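Local coordinates for protein 16S rRNA (adenine(1408)-N(1))-methyltransferase (Escherichia coli, PDB 3P2E) that methylates the N1 position of adenine 1408 in 16S rRNA of assembled 30S subunits, using S-adenosyl-L-methionine, and so confers resistance to aminoglycosides, at residues A[103-108]-A[207-212]; A[188-193]-A[200-205]. All blocks are in the same frame, centred on the assembly; numbering follows the deposited sequence.

Contact 1 (A[103-108]-A[207-212]); sequences ILFPWG and RSFFRV. With SAH (S-adenosyl-L-homocysteine), chain C.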
loop_
_atom_site.group_PDB
_atom_site.type_symbol
_atom_site.label_atom_id
_atom_site.label_comp_id
_atom_site.label_asym_id
_atom_site.label_seq_id
_atom_site.Cartn_x
_atom_site.Cartn_y
_atom_site.Cartn_z
ATOM N N ILE A 103 2.546 0.782 2.890
ATOM C CA ILE A 103 3.651 0.346 2.042
ATOM C C ILE A 103 4.124 -0.898 2.788
ATOM O O ILE A 103 4.697 -0.803 3.879
ATOM C CB ILE A 103 4.792 1.391 1.951
ATOM C CG1 ILE A 103 4.284 2.658 1.253
ATOM C CG2 ILE A 103 5.958 0.817 1.142
ATOM C CD1 ILE A 103 5.343 3.750 1.088
ATOM N N LEU A 104 3.857 -2.068 2.212
ATOM C CA LEU A 104 4.201 -3.329 2.861
ATOM C C LEU A 104 5.299 -4.119 2.176
ATOM O O LEU A 104 5.233 -4.370 0.974
ATOM C CB LEU A 104 2.951 -4.212 2.950
ATOM C CG LEU A 104 1.681 -3.531 3.452
ATOM C CD1 LEU A 104 0.501 -4.468 3.261
ATOM C CD2 LEU A 104 1.842 -3.140 4.911
ATOM N N PHE A 105 6.303 -4.507 2.959
ATOM C CA PHE A 105 7.426 -5.306 2.465
ATOM C C PHE A 105 7.942 -4.797 1.125
ATOM O O PHE A 105 8.094 -5.572 0.171
ATOM C CB PHE A 105 6.981 -6.763 2.339
ATOM C CG PHE A 105 6.181 -7.245 3.517
ATOM C CD1 PHE A 105 6.787 -7.438 4.756
ATOM C CD2 PHE A 105 4.813 -7.456 3.398
ATOM C CE1 PHE A 105 6.033 -7.832 5.869
ATOM C CE2 PHE A 105 4.048 -7.850 4.500
ATOM C CZ PHE A 105 4.665 -8.037 5.741
ATOM N N PRO A 106 8.227 -3.487 1.031
ATOM C CA PRO A 106 8.725 -2.936 -0.228
ATOM C C PRO A 106 10.090 -3.499 -0.613
ATOM O O PRO A 106 10.824 -4.024 0.230
ATOM C CB PRO A 106 8.772 -1.435 0.049
ATOM C CG PRO A 106 9.134 -1.386 1.507
ATOM C CD PRO A 106 8.231 -2.460 2.093
ATOM N N TRP A 107 10.416 -3.379 -1.892
ATOM C CA TRP A 107 11.690 -3.851 -2.413
ATOM C C TRP A 107 12.094 -2.883 -3.514
ATOM O O TRP A 107 11.281 -2.083 -3.973
ATOM C CB TRP A 107 11.528 -5.264 -2.977
ATOM C CG TRP A 107 12.731 -6.139 -2.813
ATOM C CD1 TRP A 107 13.309 -6.532 -1.637
ATOM C CD2 TRP A 107 13.475 -6.778 -3.856
ATOM N NE1 TRP A 107 14.361 -7.379 -1.886
ATOM C CE2 TRP A 107 14.486 -7.548 -3.239
ATOM C CE3 TRP A 107 13.383 -6.777 -5.256
ATOM C CZ2 TRP A 107 15.401 -8.312 -3.973
ATOM C CZ3 TRP A 107 14.294 -7.538 -5.985
ATOM C CH2 TRP A 107 15.290 -8.294 -5.340
ATOM N N GLY A 108 13.351 -2.932 -3.934
ATOM C CA GLY A 108 13.774 -2.030 -4.988
ATOM C C GLY A 108 13.795 -0.570 -4.577
ATOM O O GLY A 108 14.077 -0.237 -3.420
ATOM N N ARG A 207 13.498 -13.531 10.418
ATOM C CA ARG A 207 13.811 -12.186 9.949
ATOM C C ARG A 207 13.115 -11.134 10.799
ATOM O O ARG A 207 12.040 -11.378 11.347
ATOM C CB ARG A 207 13.352 -12.019 8.495
ATOM C CG ARG A 207 13.967 -13.000 7.509
ATOM C CD ARG A 207 13.346 -12.820 6.127
ATOM N NE ARG A 207 13.405 -11.429 5.698
ATOM C CZ ARG A 207 14.210 -10.966 4.746
ATOM N NH1 ARG A 207 15.033 -11.785 4.104
ATOM N NH2 ARG A 207 14.201 -9.675 4.446
ATOM N N SER A 208 13.726 -9.960 10.896
ATOM C CA SER A 208 13.140 -8.869 11.656
ATOM C C SER A 208 12.334 -7.992 10.710
ATOM O O SER A 208 12.795 -7.663 9.618
ATOM C CB SER A 208 14.231 -8.025 12.324
ATOM O OG SER A 208 14.850 -8.734 13.382
ATOM N N PHE A 209 11.121 -7.642 11.127
ATOM C CA PHE A 209 10.243 -6.777 10.348
ATOM C C PHE A 209 9.983 -5.565 11.234
ATOM O O PHE A 209 9.896 -5.689 12.458
ATOM C CB PHE A 209 8.924 -7.491 10.029
ATOM C CG PHE A 209 9.098 -8.757 9.239
ATOM C CD1 PHE A 209 9.032 -8.744 7.848
ATOM C CD2 PHE A 209 9.338 -9.965 9.888
ATOM C CE1 PHE A 209 9.202 -9.917 7.115
ATOM C CE2 PHE A 209 9.511 -11.143 9.165
ATOM C CZ PHE A 209 9.442 -11.119 7.776
ATOM N N PHE A 210 9.876 -4.393 10.622
ATOM C CA PHE A 210 9.643 -3.170 11.376
ATOM C C PHE A 210 8.458 -2.403 10.832
ATOM O O PHE A 210 8.352 -2.182 9.626
ATOM C CB PHE A 210 10.888 -2.281 11.320
ATOM C CG PHE A 210 12.117 -2.939 11.865
ATOM C CD1 PHE A 210 12.309 -3.051 13.240
ATOM C CD2 PHE A 210 13.057 -3.496 11.004
ATOM C CE1 PHE A 210 13.423 -3.714 13.748
ATOM C CE2 PHE A 210 14.172 -4.160 11.504
ATOM C CZ PHE A 210 14.354 -4.269 12.877
ATOM N N ARG A 211 7.555 -2.008 11.720
ATOM C CA ARG A 211 6.405 -1.233 11.292
ATOM C C ARG A 211 6.478 0.155 11.884
ATOM O O ARG A 211 6.490 0.314 13.102
ATOM C CB ARG A 211 5.087 -1.877 11.726
ATOM C CG ARG A 211 3.858 -1.024 11.367
ATOM C CD ARG A 211 2.563 -1.726 11.730
ATOM N NE ARG A 211 2.422 -1.881 13.175
ATOM C CZ ARG A 211 1.690 -2.827 13.755
ATOM N NH1 ARG A 211 1.034 -3.708 13.013
ATOM N NH2 ARG A 211 1.607 -2.884 15.078
ATOM N N VAL A 212 6.556 1.151 11.011
ATOM C CA VAL A 212 6.564 2.541 11.432
ATOM C C VAL A 212 5.162 2.997 11.047
ATOM O O VAL A 212 4.779 2.926 9.883
ATOM C CB VAL A 212 7.620 3.366 10.664
ATOM C CG1 VAL A 212 7.466 4.842 10.984
ATOM C CG2 VAL A 212 9.014 2.903 11.051
HETATM N N SAH C . 3.435 -5.101 -1.055
HETATM C CA SAH C . 3.876 -6.201 -1.737
HETATM C CB SAH C . 5.333 -6.007 -2.167
HETATM C CG SAH C . 5.871 -6.868 -3.271
HETATM S SD SAH C . 7.548 -6.621 -3.752
HETATM C C SAH C . 3.600 -7.500 -0.861
HETATM O O SAH C . 3.463 -8.369 -1.614
HETATM O OXT SAH C . 3.568 -7.536 0.286
HETATM C "C5'" SAH C . 7.925 -4.878 -3.978
HETATM C "C4'" SAH C . 6.829 -4.254 -4.961
HETATM O "O4'" SAH C . 7.157 -2.859 -4.923
HETATM C "C3'" SAH C . 6.912 -4.715 -6.401
HETATM O "O3'" SAH C . 5.629 -5.256 -6.847
HETATM C "C2'" SAH C . 7.405 -3.446 -7.189
HETATM O "O2'" SAH C . 6.930 -3.310 -8.510
HETATM C "C1'" SAH C . 6.952 -2.300 -6.258
HETATM N N9 SAH C . 7.768 -1.030 -6.401
HETATM C C8 SAH C . 9.166 -0.924 -6.419
HETATM N N7 SAH C . 9.582 0.314 -6.616
HETATM C C5 SAH C . 8.344 1.031 -6.727
HETATM C C6 SAH C . 8.193 2.443 -6.952
HETATM N N6 SAH C . 9.254 3.272 -7.088
HETATM N N1 SAH C . 6.877 2.867 -7.016
HETATM C C2 SAH C . 5.785 2.002 -6.873
HETATM N N3 SAH C . 5.944 0.636 -6.656
HETATM C C4 SAH C . 7.259 0.246 -6.599
#
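Phe105 and Phe209 meet ring against ring, and theirs is the one side-chain contact between 103-108 and 207-212. The closest approach is from Phe105 CE1 to Phe209 CD1, 3.7 Å, and the same CE1 stands 4.0 Å from Phe209 CE1, so this corner of the Phe105 ring points at the CD1-CE1 bond of Phe209. The planes are turned by 89° with centroids 5.9 Å apart, an oblique meeting without stacked overlap.

Across its ring from this corner, Phe105 turns its edge to the cofactor product S-adenosyl-L-homocysteine: CD2 lies 3.4 Å from the carboxylate oxygen OXT, which sits in the ring plane. A single phenyl group thus spans from the amino-acid end of the ligand to Phe209. Leu104 grips the same end of the ligand through its backbone, its O accepting a 2.8 Å hydrogen bond from the ligand N, while the CB of Trp107 packs 3.8 Å from C5' of the ribose.

The backbone of Phe105 has left strand geometry, with positive phi (44°), as the chain turns out of the strand into the cofactor loop; its O is held by Trp197 NE1. A chi1 of -44° sets CG beside the backbone N and brings the end of the ring nearer to 207-212. Phe193 meets the Phe105 ring edge-to-face.

In this Rossmann-like methyltransferase sheet, strands 98-104 and 209-215 are separated by strand 133-139, which bonds to both. The rings meet around the C-terminal end of that strand, against helix 187-190, whose Val190 touches them both.

Contact 2 (A[188-193]-A[200-205]); sequences EYVKQF and RLAFGR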
loop_
_atom_site.group_PDB
_atom_site.type_symbol
_atom_site.label_atom_id
_atom_site.label_comp_id
_atom_site.label_asym_id
_atom_site.label_seq_id
_atom_site.Cartn_x
_atom_site.Cartn_y
_atom_site.Cartn_z
ATOM N N GLU A 188 5.921 -14.933 12.455
ATOM C CA GLU A 188 4.550 -15.364 12.717
ATOM C C GLU A 188 3.548 -14.300 12.290
ATOM O O GLU A 188 2.523 -14.603 11.676
ATOM C CB GLU A 188 4.349 -15.677 14.202
ATOM C CG GLU A 188 3.075 -16.456 14.474
ATOM C CD GLU A 188 2.721 -16.519 15.945
ATOM O OE1 GLU A 188 3.628 -16.742 16.774
ATOM O OE2 GLU A 188 1.525 -16.353 16.267
ATOM N N TYR A 189 3.846 -13.049 12.620
ATOM C CA TYR A 189 2.969 -11.943 12.264
ATOM C C TYR A 189 2.776 -11.809 10.750
ATOM O O TYR A 189 1.688 -11.478 10.272
ATOM C CB TYR A 189 3.533 -10.625 12.795
ATOM C CG TYR A 189 2.689 -9.455 12.383
ATOM C CD1 TYR A 189 1.482 -9.190 13.027
ATOM C CD2 TYR A 189 3.042 -8.669 11.286
ATOM C CE1 TYR A 189 0.643 -8.180 12.588
ATOM C CE2 TYR A 189 2.204 -7.650 10.835
ATOM C CZ TYR A 189 1.006 -7.418 11.489
ATOM O OH TYR A 189 0.151 -6.445 11.039
ATOM N N VAL A 190 3.843 -12.058 10.001
ATOM C CA VAL A 190 3.800 -11.939 8.550
ATOM C C VAL A 190 3.052 -13.090 7.883
ATOM O O VAL A 190 2.599 -12.965 6.744
ATOM C CB VAL A 190 5.238 -11.833 7.985
ATOM C CG1 VAL A 190 5.211 -11.678 6.469
ATOM C CG2 VAL A 190 5.946 -10.640 8.639
ATOM N N LYS A 191 2.896 -14.198 8.602
ATOM C CA LYS A 191 2.200 -15.358 8.057
ATOM C C LYS A 191 0.736 -15.087 7.735
ATOM O O LYS A 191 0.090 -15.889 7.058
ATOM C CB LYS A 191 2.307 -16.543 9.021
ATOM C CG LYS A 191 3.720 -17.089 9.155
ATOM C CD LYS A 191 3.753 -18.357 9.999
ATOM C CE LYS A 191 5.170 -18.905 10.104
ATOM N NZ LYS A 191 5.228 -20.161 10.894
ATOM N N GLN A 192 0.221 -13.952 8.200
ATOM C CA GLN A 192 -1.173 -13.597 7.959
ATOM C C GLN A 192 -1.404 -12.976 6.584
ATOM O O GLN A 192 -2.545 -12.886 6.126
ATOM C CB GLN A 192 -1.666 -12.631 9.035
ATOM C CG GLN A 192 -1.176 -11.209 8.876
ATOM C CD GLN A 192 -1.519 -10.354 10.076
ATOM O OE1 GLN A 192 -1.009 -10.581 11.175
ATOM N NE2 GLN A 192 -2.393 -9.370 9.877
ATOM N N PHE A 193 -0.327 -12.549 5.929
ATOM C CA PHE A 193 -0.443 -11.936 4.606
ATOM C C PHE A 193 -0.491 -13.013 3.528
ATOM O O PHE A 193 0.147 -14.055 3.657
ATOM C CB PHE A 193 0.726 -10.977 4.373
ATOM C CG PHE A 193 0.699 -9.775 5.271
ATOM C CD1 PHE A 193 -0.066 -8.661 4.940
ATOM C CD2 PHE A 193 1.393 -9.775 6.477
ATOM C CE1 PHE A 193 -0.144 -7.562 5.801
ATOM C CE2 PHE A 193 1.321 -8.685 7.343
ATOM C CZ PHE A 193 0.551 -7.579 7.006
ATOM N N ARG A 200 6.857 -16.060 1.426
ATOM C CA ARG A 200 8.267 -16.428 1.351
ATOM C C ARG A 200 9.031 -15.808 2.512
ATOM O O ARG A 200 9.847 -16.472 3.154
ATOM C CB ARG A 200 8.886 -15.954 0.032
ATOM C CG ARG A 200 8.659 -16.902 -1.137
ATOM C CD ARG A 200 9.129 -16.281 -2.439
ATOM N NE ARG A 200 10.487 -15.742 -2.352
ATOM C CZ ARG A 200 10.995 -14.875 -3.223
ATOM N NH1 ARG A 200 10.256 -14.450 -4.237
ATOM N NH2 ARG A 200 12.239 -14.434 -3.087
ATOM N N LEU A 201 8.767 -14.532 2.789
ATOM C CA LEU A 201 9.461 -13.854 3.881
ATOM C C LEU A 201 9.099 -14.448 5.238
ATOM O O LEU A 201 9.945 -14.565 6.123
ATOM C CB LEU A 201 9.136 -12.360 3.879
ATOM C CG LEU A 201 9.598 -11.523 2.680
ATOM C CD1 LEU A 201 9.018 -10.114 2.790
ATOM C CD2 LEU A 201 11.125 -11.469 2.632
ATOM N N ALA A 202 7.836 -14.822 5.396
ATOM C CA ALA A 202 7.367 -15.396 6.651
ATOM C C ALA A 202 7.846 -16.823 6.878
ATOM O O ALA A 202 8.198 -17.190 7.999
ATOM C CB ALA A 202 5.845 -15.362 6.699
ATOM N N PHE A 203 7.869 -17.623 5.816
ATOM C CA PHE A 203 8.254 -19.029 5.937
ATOM C C PHE A 203 9.748 -19.340 5.885
ATOM O O PHE A 203 10.153 -20.447 6.228
ATOM C CB PHE A 203 7.551 -19.871 4.861
ATOM C CG PHE A 203 6.051 -19.919 4.983
ATOM C CD1 PHE A 203 5.420 -19.747 6.211
ATOM C CD2 PHE A 203 5.266 -20.180 3.860
ATOM C CE1 PHE A 203 4.027 -19.835 6.321
ATOM C CE2 PHE A 203 3.875 -20.272 3.959
ATOM C CZ PHE A 203 3.255 -20.100 5.191
ATOM N N GLY A 204 10.560 -18.379 5.455
ATOM C CA GLY A 204 11.993 -18.611 5.363
ATOM C C GLY A 204 12.749 -18.483 6.675
ATOM O O GLY A 204 12.240 -18.842 7.736
ATOM N N ARG A 205 13.974 -17.971 6.602
ATOM C CA ARG A 205 14.785 -17.798 7.799
ATOM C C ARG A 205 14.127 -16.778 8.719
ATOM O O ARG A 205 13.295 -15.974 8.280
ATOM C CB ARG A 205 16.189 -17.295 7.444
ATOM C CG ARG A 205 17.030 -18.206 6.549
ATOM C CD ARG A 205 18.497 -17.785 6.630
ATOM N NE ARG A 205 19.396 -18.582 5.796
ATOM C CZ ARG A 205 19.716 -18.288 4.539
ATOM N NH1 ARG A 205 19.209 -17.211 3.954
ATOM N NH2 ARG A 205 20.558 -19.064 3.868
#
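The Phe203 ring has the Lys191 side chain running past it, with CE in the ring plane at its edge, 4.0 Å from Phe203 CD1. Lys191 CG lies the same 4.0 Å from Phe203 CE1, and from there the lysine chain is extended, so that its methylenes pass the ring in succession. The Phe193 ring, at the far end of 188-193, receives Tyr189 CE2 and the CA of Val190 at its edge.

These groups belong to two short consecutive helices packed against each other in the C-terminal part of the Rossmann-like methyltransferase domain, where helix 187-190 leads through a type I beta turn, Val190 to Phe193, and a short link to helix 196-203. Phe193 N donates to Val190 O (3.1 Å) to close that turn.

The two backbones come nearest at Val190 and Ala202, whose CA atoms are 5.3 Å apart. Such closeness is possible because Ala202 presents only a methyl group, which touches both Val190 and Lys191. Lys191 and Phe203 form the exposed margin, whereas Val190 and Ala202 are buried. Further inward, Leu201 reaches Phe105 and Phe209, which seats helix 196-203 on the end of the sheet beside the cofactor pocket.

With chi1 at -179°, Val190 turns CG1 anti to its own nitrogen, and this branch lands 3.7 Å from Ala202 CB.

How the contacts relate
From the N terminus, the chain first reaches the cofactor loop at the end of strand 98-104, the first half of contact 1. It then runs, among other elements, through helices 108-115 and 119-126, strand 133-139, helices 160-164 and 166-175 and strand 178-185 before entering 188-193. Contact 2 closes a short loop there, with 200-205, and only afterwards does strand 209-215 bring 207-212 back to complete contact 1. The small loop thus lies wholly within the large one. Their centres are 12 Å apart, and they touch directly: Arg211 NH1 packs 3.5 Å from Tyr189 OH. Together they join the cofactor loop, the C-terminal helices and the antiparallel side of the sheet.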